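Local coordinates for protein MAR1 Ribonuclease (Caenorhabditis elegans, PDB 2B34) that belongs to the isochorismatase family of hydrolases and is named as a ribonuclease, so probably acts as a hydrolase, at residues 17-22 against 105-110. Numbering follows the deposited sequence.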
loop_
_atom_site.group_PDB
_atom_site.type_symbol
_atom_site.label_atom_id
_atom_site.label_comp_id
_atom_site.label_asym_id
_atom_site.label_seq_id
_atom_site.Cartn_x
_atom_site.Cartn_y
_atom_site.Cartn_z
ATOM N N LEU A 17 -10.620 16.055 -18.689
ATOM C CA LEU A 17 -11.356 14.884 -18.238
ATOM C C LEU A 17 -11.428 13.844 -19.346
ATOM O O LEU A 17 -11.931 14.110 -20.436
ATOM C CB LEU A 17 -12.760 15.261 -17.755
ATOM C CG LEU A 17 -13.703 14.111 -17.364
ATOM C CD1 LEU A 17 -13.224 13.330 -16.121
ATOM C CD2 LEU A 17 -15.108 14.646 -17.151
ATOM N N PHE A 18 -10.912 12.657 -19.052
ATOM C CA PHE A 18 -10.984 11.536 -19.975
ATOM C C PHE A 18 -12.042 10.542 -19.487
ATOM O O PHE A 18 -11.960 10.029 -18.369
ATOM C CB PHE A 18 -9.607 10.871 -20.111
ATOM C CG PHE A 18 -8.724 11.481 -21.183
ATOM C CD1 PHE A 18 -8.697 12.859 -21.403
ATOM C CD2 PHE A 18 -7.890 10.669 -21.953
ATOM C CE1 PHE A 18 -7.873 13.413 -22.388
ATOM C CE2 PHE A 18 -7.065 11.212 -22.941
ATOM C CZ PHE A 18 -7.059 12.586 -23.159
ATOM N N VAL A 19 -13.043 10.297 -20.329
ATOM C CA VAL A 19 -14.104 9.329 -20.041
ATOM C C VAL A 19 -13.889 8.118 -20.943
ATOM O O VAL A 19 -14.134 8.192 -22.154
ATOM C CB VAL A 19 -15.516 9.929 -20.317
ATOM C CG1 VAL A 19 -16.618 8.923 -19.986
ATOM C CG2 VAL A 19 -15.721 11.243 -19.558
ATOM N N CYS A 20 -13.430 7.004 -20.380
ATOM C CA CYS A 20 -13.130 5.864 -21.251
ATOM C C CYS A 20 -14.114 4.706 -21.215
ATOM O O CYS A 20 -14.349 4.074 -20.171
ATOM C CB CYS A 20 -11.642 5.434 -21.212
ATOM S SG CYS A 20 -11.158 3.846 -20.535
ATOM N N ASP A 21 -14.730 4.501 -22.374
ATOM C CA ASP A 21 -15.421 3.268 -22.712
ATOM C C ASP A 21 -16.593 2.912 -21.789
ATOM O O ASP A 21 -16.910 1.738 -21.602
ATOM C CB ASP A 21 -14.399 2.118 -22.829
ATOM C CG ASP A 21 -13.313 2.402 -23.873
ATOM O OD1 ASP A 21 -13.413 3.423 -24.591
ATOM O OD2 ASP A 21 -12.350 1.614 -23.978
ATOM N N LEU A 22 -17.247 3.933 -21.238
ATOM C CA LEU A 22 -18.434 3.722 -20.415
ATOM C C LEU A 22 -19.672 3.527 -21.290
ATOM O O LEU A 22 -20.523 4.413 -21.413
ATOM C CB LEU A 22 -18.611 4.863 -19.406
ATOM C CG LEU A 22 -17.714 4.764 -18.166
ATOM C CD1 LEU A 22 -17.740 6.056 -17.364
ATOM C CD2 LEU A 22 -18.100 3.583 -17.289
ATOM N N ILE A 105 -7.701 13.797 -15.631
ATOM C CA ILE A 105 -8.618 13.165 -14.697
ATOM C C ILE A 105 -9.279 12.023 -15.459
ATOM O O ILE A 105 -9.831 12.228 -16.542
ATOM C CB ILE A 105 -9.660 14.177 -14.172
ATOM C CG1 ILE A 105 -8.951 15.409 -13.582
ATOM C CG2 ILE A 105 -10.595 13.514 -13.153
ATOM C CD1 ILE A 105 -9.844 16.624 -13.368
ATOM N N LEU A 106 -9.197 10.817 -14.906
ATOM C CA LEU A 106 -9.618 9.622 -15.629
ATOM C C LEU A 106 -10.752 8.873 -14.934
ATOM O O LEU A 106 -10.645 8.501 -13.760
ATOM C CB LEU A 106 -8.412 8.697 -15.870
ATOM C CG LEU A 106 -8.504 7.436 -16.740
ATOM C CD1 LEU A 106 -9.183 7.676 -18.089
ATOM C CD2 LEU A 106 -7.106 6.874 -16.958
ATOM N N VAL A 107 -11.843 8.682 -15.672
ATOM C CA VAL A 107 -12.957 7.839 -15.240
ATOM C C VAL A 107 -13.226 6.773 -16.303
ATOM O O VAL A 107 -12.807 6.914 -17.452
ATOM C CB VAL A 107 -14.258 8.654 -14.952
ATOM C CG1 VAL A 107 -14.011 9.719 -13.891
ATOM C CG2 VAL A 107 -14.834 9.284 -16.231
ATOM N N GLY A 108 -13.916 5.702 -15.922
ATOM C CA GLY A 108 -14.307 4.705 -16.907
ATOM C C GLY A 108 -13.884 3.294 -16.596
ATOM O O GLY A 108 -13.490 2.988 -15.464
ATOM N N ILE A 109 -13.955 2.427 -17.604
ATOM C CA ILE A 109 -13.957 0.991 -17.338
ATOM C C ILE A 109 -12.988 0.106 -18.084
ATOM O O ILE A 109 -12.409 0.497 -19.103
ATOM C CB ILE A 109 -15.364 0.365 -17.422
ATOM C CG1 ILE A 109 -16.076 0.802 -18.705
ATOM C CG2 ILE A 109 -16.157 0.663 -16.139
ATOM C CD1 ILE A 109 -17.319 0.033 -18.985
ATOM N N GLU A 110 -12.928 -1.132 -17.595
ATOM C CA GLU A 110 -11.747 -1.966 -17.604
ATOM C C GLU A 110 -10.634 -1.158 -16.927
ATOM O O GLU A 110 -9.736 -0.609 -17.574
ATOM C CB GLU A 110 -11.398 -2.516 -19.001
ATOM C CG GLU A 110 -11.392 -1.500 -20.138
ATOM C CD GLU A 110 -11.249 -2.116 -21.501
ATOM O OE1 GLU A 110 -11.668 -3.281 -21.673
ATOM O OE2 GLU A 110 -10.731 -1.427 -22.413
#
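Leu-22 lays its CG over the backbone of Gly-108, 3.6 Å from CA. Its CD2 reaches CG2 of Ile-109 at 3.7 Å. An alanine here would lose CG and both methyls and would probably leave a gap over Gly-108 and beside Ile-109. Gly-108 has no side chain, and a CB on it would clash with Cys-20 O. Strand segments 17-20 and 105-109 run parallel, their axes 4.8 Å apart at closest. Four backbone hydrogen bonds join them. The straightest goes from Val-107 N to Phe-18 O (3.0 Å, 178°). On one face, CG2 of Val-19 meets CG2 of Val-107 at 4.0 Å, and helix 33-49 packs on Val-107. On the other, CB of Phe-18 touches CD1 of Leu-106 at 3.8 Å.

This pairing is tight and buried. The Glu-110 side chain is looser and partly exposed. Its OE2 approaches OD2 of Asp-21 at 3.8 Å, with the carboxylate planes 64° apart. Asp-21 OD2 forms a salt bridge with Lys-84, and OD1 a hydrogen bond with Thr-57. The strands are the central neighbours of a six-stranded parallel sheet with helices on both faces, the alpha/beta/alpha sandwich of the isochorismatase family. Asp-21, Lys-84 and Cys-114 are consistent with the family's catalytic triad, with Cys-114 here tied up in a disulfide to Cys-20.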